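Local coordinates for putative hydrogenase expression/formation protein hupG (PDB 2QSI) that is of unknown function but, as a thioredoxin-clan member of the HupG/HyaE family, probably takes part in the expression or maturation of hydrogenase, at residues R79-M82 and A83-G86; G103-A106 and K107-W111. All coordinates share one frame; numbering follows the deposited sequence.

Interaction 1. Residues R79-M82 and A83-G86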
loop_
_atom_site.group_PDB
_atom_site.type_symbol
_atom_site.label_atom_id
_atom_site.label_comp_id
_atom_site.label_asym_id
_atom_site.label_seq_id
_atom_site.Cartn_x
_atom_site.Cartn_y
_atom_site.Cartn_z
ATOM N N ARG A 79 10.267 -1.452 -17.056
ATOM C CA ARG A 79 11.272 -2.241 -16.360
ATOM C C ARG A 79 11.196 -2.019 -14.851
ATOM O O ARG A 79 11.139 -2.976 -14.066
ATOM C CB ARG A 79 12.666 -1.911 -16.888
ATOM C CG ARG A 79 13.743 -2.871 -16.369
ATOM C CD ARG A 79 14.819 -3.144 -17.424
ATOM N NE ARG A 79 14.236 -3.768 -18.631
ATOM C CZ ARG A 79 13.882 -3.142 -19.760
ATOM N NH1 ARG A 79 14.030 -1.823 -19.909
ATOM N NH2 ARG A 79 13.374 -3.848 -20.770
ATOM N N GLY A 80 11.186 -0.759 -14.451
ATOM C CA GLY A 80 11.145 -0.414 -13.038
ATOM C C GLY A 80 9.837 -0.795 -12.349
ATOM O O GLY A 80 9.841 -1.224 -11.204
ATOM N N LEU A 81 8.712 -0.657 -13.040
ATOM C CA LEU A 81 7.448 -0.973 -12.386
ATOM C C LEU A 81 7.188 -2.485 -12.318
ATOM O O LEU A 81 6.537 -2.990 -11.365
ATOM C CB LEU A 81 6.290 -0.166 -13.007
ATOM C CG LEU A 81 6.309 1.357 -12.739
ATOM C CD1 LEU A 81 4.981 2.010 -13.196
ATOM C CD2 LEU A 81 6.693 1.781 -11.257
HETATM N N MSE A 82 7.706 -3.222 -13.296
HETATM C CA MSE A 82 7.579 -4.662 -13.289
HETATM C C MSE A 82 8.332 -5.211 -12.067
HETATM O O MSE A 82 7.841 -6.068 -11.368
HETATM C CB MSE A 82 8.141 -5.274 -14.574
HETATM C CG MSE A 82 7.288 -5.044 -15.780
HETATM SE SE MSE A 82 8.183 -5.645 -17.375
HETATM C CE MSE A 82 7.950 -7.570 -17.164
ATOM N N ALA A 83 9.524 -4.673 -11.850
ATOM C CA ALA A 83 10.374 -4.999 -10.700
ATOM C C ALA A 83 9.685 -4.646 -9.403
ATOM O O ALA A 83 9.616 -5.443 -8.481
ATOM C CB ALA A 83 11.712 -4.264 -10.826
ATOM N N ARG A 84 9.136 -3.447 -9.332
ATOM C CA ARG A 84 8.489 -3.010 -8.106
ATOM C C ARG A 84 7.267 -3.837 -7.762
ATOM O O ARG A 84 7.054 -4.181 -6.608
ATOM C CB ARG A 84 8.066 -1.575 -8.255
ATOM C CG ARG A 84 7.228 -1.057 -7.120
ATOM C CD ARG A 84 7.003 0.369 -7.333
ATOM N NE ARG A 84 5.895 0.852 -6.541
ATOM C CZ ARG A 84 5.488 2.112 -6.575
ATOM N NH1 ARG A 84 6.112 2.992 -7.353
ATOM N NH2 ARG A 84 4.448 2.486 -5.871
ATOM N N PHE A 85 6.435 -4.129 -8.761
ATOM C CA PHE A 85 5.147 -4.721 -8.496
ATOM C C PHE A 85 5.138 -6.243 -8.606
ATOM O O PHE A 85 4.133 -6.846 -8.351
ATOM C CB PHE A 85 4.072 -4.058 -9.366
ATOM C CG PHE A 85 3.772 -2.636 -8.969
ATOM C CD1 PHE A 85 3.196 -2.356 -7.742
ATOM C CD2 PHE A 85 4.051 -1.579 -9.833
ATOM C CE1 PHE A 85 2.926 -1.048 -7.368
ATOM C CE2 PHE A 85 3.792 -0.276 -9.475
ATOM C CZ PHE A 85 3.246 -0.005 -8.223
ATOM N N GLY A 86 6.254 -6.856 -8.985
ATOM C CA GLY A 86 6.372 -8.312 -9.096
ATOM C C GLY A 86 5.843 -8.919 -10.388
ATOM O O GLY A 86 5.247 -9.972 -10.371
#

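Interaction 2. Residues G103-A106 and K107-W111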
loop_
_atom_site.group_PDB
_atom_site.type_symbol
_atom_site.label_atom_id
_atom_site.label_comp_id
_atom_site.label_asym_id
_atom_site.label_seq_id
_atom_site.Cartn_x
_atom_site.Cartn_y
_atom_site.Cartn_z
ATOM N N GLY A 103 -5.494 3.946 11.139
ATOM C CA GLY A 103 -5.782 4.751 12.295
ATOM C C GLY A 103 -4.539 5.505 12.706
ATOM O O GLY A 103 -3.422 5.128 12.330
ATOM N N VAL A 104 -4.743 6.549 13.503
ATOM C CA VAL A 104 -3.630 7.315 14.105
ATOM C C VAL A 104 -3.948 7.393 15.592
ATOM O O VAL A 104 -5.052 7.814 15.980
ATOM C CB VAL A 104 -3.526 8.754 13.544
ATOM C CG1 VAL A 104 -2.364 9.561 14.229
ATOM C CG2 VAL A 104 -3.430 8.722 11.990
ATOM N N ILE A 105 -2.991 6.991 16.423
ATOM C CA ILE A 105 -3.147 7.076 17.870
ATOM C C ILE A 105 -2.328 8.225 18.447
ATOM O O ILE A 105 -1.129 8.086 18.687
ATOM C CB ILE A 105 -2.730 5.763 18.560
ATOM C CG1 ILE A 105 -3.453 4.573 17.925
ATOM C CG2 ILE A 105 -3.014 5.833 20.052
ATOM C CD1 ILE A 105 -3.021 3.232 18.476
ATOM N N ALA A 106 -2.984 9.359 18.669
ATOM C CA ALA A 106 -2.283 10.623 18.868
ATOM C C ALA A 106 -2.180 10.969 20.349
ATOM O O ALA A 106 -3.056 10.620 21.140
ATOM C CB ALA A 106 -2.979 11.741 18.106
ATOM N N LYS A 107 -1.105 11.658 20.717
ATOM C CA LYS A 107 -0.850 11.993 22.113
ATOM C C LYS A 107 -0.548 10.742 22.933
ATOM O O LYS A 107 -0.699 9.620 22.449
ATOM C CB LYS A 107 -2.045 12.738 22.713
ATOM C CG LYS A 107 -2.418 14.010 21.969
ATOM C CD LYS A 107 -3.153 14.983 22.876
ATOM C CE LYS A 107 -4.654 14.748 22.839
ATOM N NZ LYS A 107 -5.403 15.826 23.543
ATOM N N ILE A 108 -0.120 10.944 24.174
ATOM C CA ILE A 108 0.388 9.852 24.996
ATOM C C ILE A 108 -0.743 9.141 25.730
ATOM O O ILE A 108 -1.494 9.761 26.483
ATOM C CB ILE A 108 1.420 10.352 26.025
ATOM C CG1 ILE A 108 2.065 9.172 26.751
ATOM C CG2 ILE A 108 0.765 11.302 27.017
ATOM C CD1 ILE A 108 2.659 8.134 25.824
ATOM N N GLN A 109 -0.860 7.836 25.506
ATOM C CA GLN A 109 -1.966 7.059 26.055
ATOM C C GLN A 109 -1.445 5.941 26.974
ATOM O O GLN A 109 -0.247 5.723 27.045
ATOM C CB GLN A 109 -2.785 6.512 24.885
ATOM C CG GLN A 109 -3.361 7.707 24.042
ATOM C CD GLN A 109 -4.352 7.295 22.990
ATOM O OE1 GLN A 109 -5.026 6.258 23.115
ATOM N NE2 GLN A 109 -4.497 8.137 21.946
ATOM N N ASP A 110 -2.326 5.270 27.716
ATOM C CA ASP A 110 -1.866 4.149 28.554
ATOM C C ASP A 110 -1.736 2.856 27.733
ATOM O O ASP A 110 -2.315 2.730 26.669
ATOM C CB ASP A 110 -2.748 3.904 29.752
ATOM C CG ASP A 110 -4.195 3.831 29.404
ATOM O OD1 ASP A 110 -4.563 2.888 28.676
ATOM O OD2 ASP A 110 -4.961 4.694 29.915
ATOM N N TRP A 111 -0.965 1.923 28.269
ATOM C CA TRP A 111 -0.622 0.643 27.610
ATOM C C TRP A 111 -1.869 -0.103 27.131
ATOM O O TRP A 111 -1.920 -0.600 25.992
ATOM C CB TRP A 111 0.096 -0.222 28.647
ATOM C CG TRP A 111 0.393 -1.621 28.250
ATOM C CD1 TRP A 111 -0.063 -2.749 28.855
ATOM C CD2 TRP A 111 1.290 -2.048 27.220
ATOM N NE1 TRP A 111 0.477 -3.855 28.262
ATOM C CE2 TRP A 111 1.290 -3.459 27.231
ATOM C CE3 TRP A 111 2.064 -1.376 26.253
ATOM C CZ2 TRP A 111 2.060 -4.213 26.334
ATOM C CZ3 TRP A 111 2.817 -2.137 25.356
ATOM C CH2 TRP A 111 2.810 -3.532 25.404
HETATM O O HOH W 1 0.276 8.053 20.795
#

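Interaction 1. Residues R79-M82 and A83-G86
Leu81 and Phe85 lie one turn apart on helix 78-85 of this thioredoxin-clan domain and point the same way, side by side, into its core. Leu81 CD2 meets Phe85 CE2 at 4.0 Å, an apolar contact between a leucine methyl and one side of the ring. This pair faces strand 35-40, with Leu81 against Phe40 and Phe85 against Leu38, while Ile29 of helix 25-30 packs on the phenylalanine. Arg84 lies alongside Leu81, its NH1 4.1 Å from Leu81 CD2, and crosses a face of the Phe85 ring: with CG anti to the backbone N (chi1 173°) and the chain extended beyond, Arg84 CG stands 4.0 Å above the ring plane, over its centre. Further out, Phe85 CZ lies 3.1 Å above the plane of the Arg84 guanidinium, offset toward its rim. A salt bridge to Asp26 and another to Glu99 of the second subunit hold the guanidinium there. Met82 turns to another side of the helix, where its selenomethionine side chain lines the dithiothreitol pocket near Cys90. Successive i to i+4 backbone bonds hold the helical turn from which these side chains project, Phe85 N reaching Leu81 O at 2.8 Å. Gly86, with positive phi, leaves the helix, and the bond from Gly86 N to Met82 O is weak, 3.0 Å long with an N-H...O angle of only 122°.

Interaction 2. Residues G103-A106 and K107-W111
In Gln109, CG sits anti to the carbonyl carbon and beside the backbone N (chi1 -61°), and an extended chi2 of -171° carries the amide back across the turn to Ile105 and Ala106. There Gln109 NE2 donates to Ala106 O over 3.0 Å, with a nearly straight N-H...O angle of 161°. The acceptor lies practically in the plane of the Gln109 amide, whereas the nitrogen approaches tilted from the carbonyl plane of Ala106. Ile105 CG2, anti to its own backbone N, lies above the plane of the amide, 3.3 Å from Gln109 NE2 and 3.5 Å from Gln109 CD, so an apolar branch covers the hydrogen-bonding group. The other end of the amide is held as well, since Gln109 OE1 accepts a bond from Ser113 OG, which fixes the rotation of the group. The chain bends round through Lys107, which has positive phi, and Ile108 between Ala106 and Gln109. Inside the turn a water donates to Ile105 O and to Lys107 O, both at a short 2.5 Å. The bond from the Gln109 amide to Ala106 O spans the connection from strand to helix, and an N-cap follows at Asp110, whose OD1 bonds to Ser113 N. Ile105 packs on Tyr114, Gln117 and Met121 of helix 111-126, and residues 103-106 pair antiparallel with a strand of the second subunit, continuing the sheet across the interface.

From the N terminus, the chain first lays down strands 18-20, 35-40 and 68-73 with helices 25-30 and 50-62 between them, then enters helix 78-85. Interaction 1 lies within that helix, closes no loop beyond its own turns, and packs its side chains on strand 35-40 and helix 25-30. A loop leads on to strand 92-106, at whose far end interaction 2 closes the turn into helix 111-126. The two contacts are in series, neither nested nor crossing. The centres of interactions 1 and 2 are about 36 Å apart and their nearest atoms about 20 Å apart. Interaction 1 belongs to the thioredoxin-like core and interaction 2 to the outlying strand-helix arm, yet both touch the second subunit.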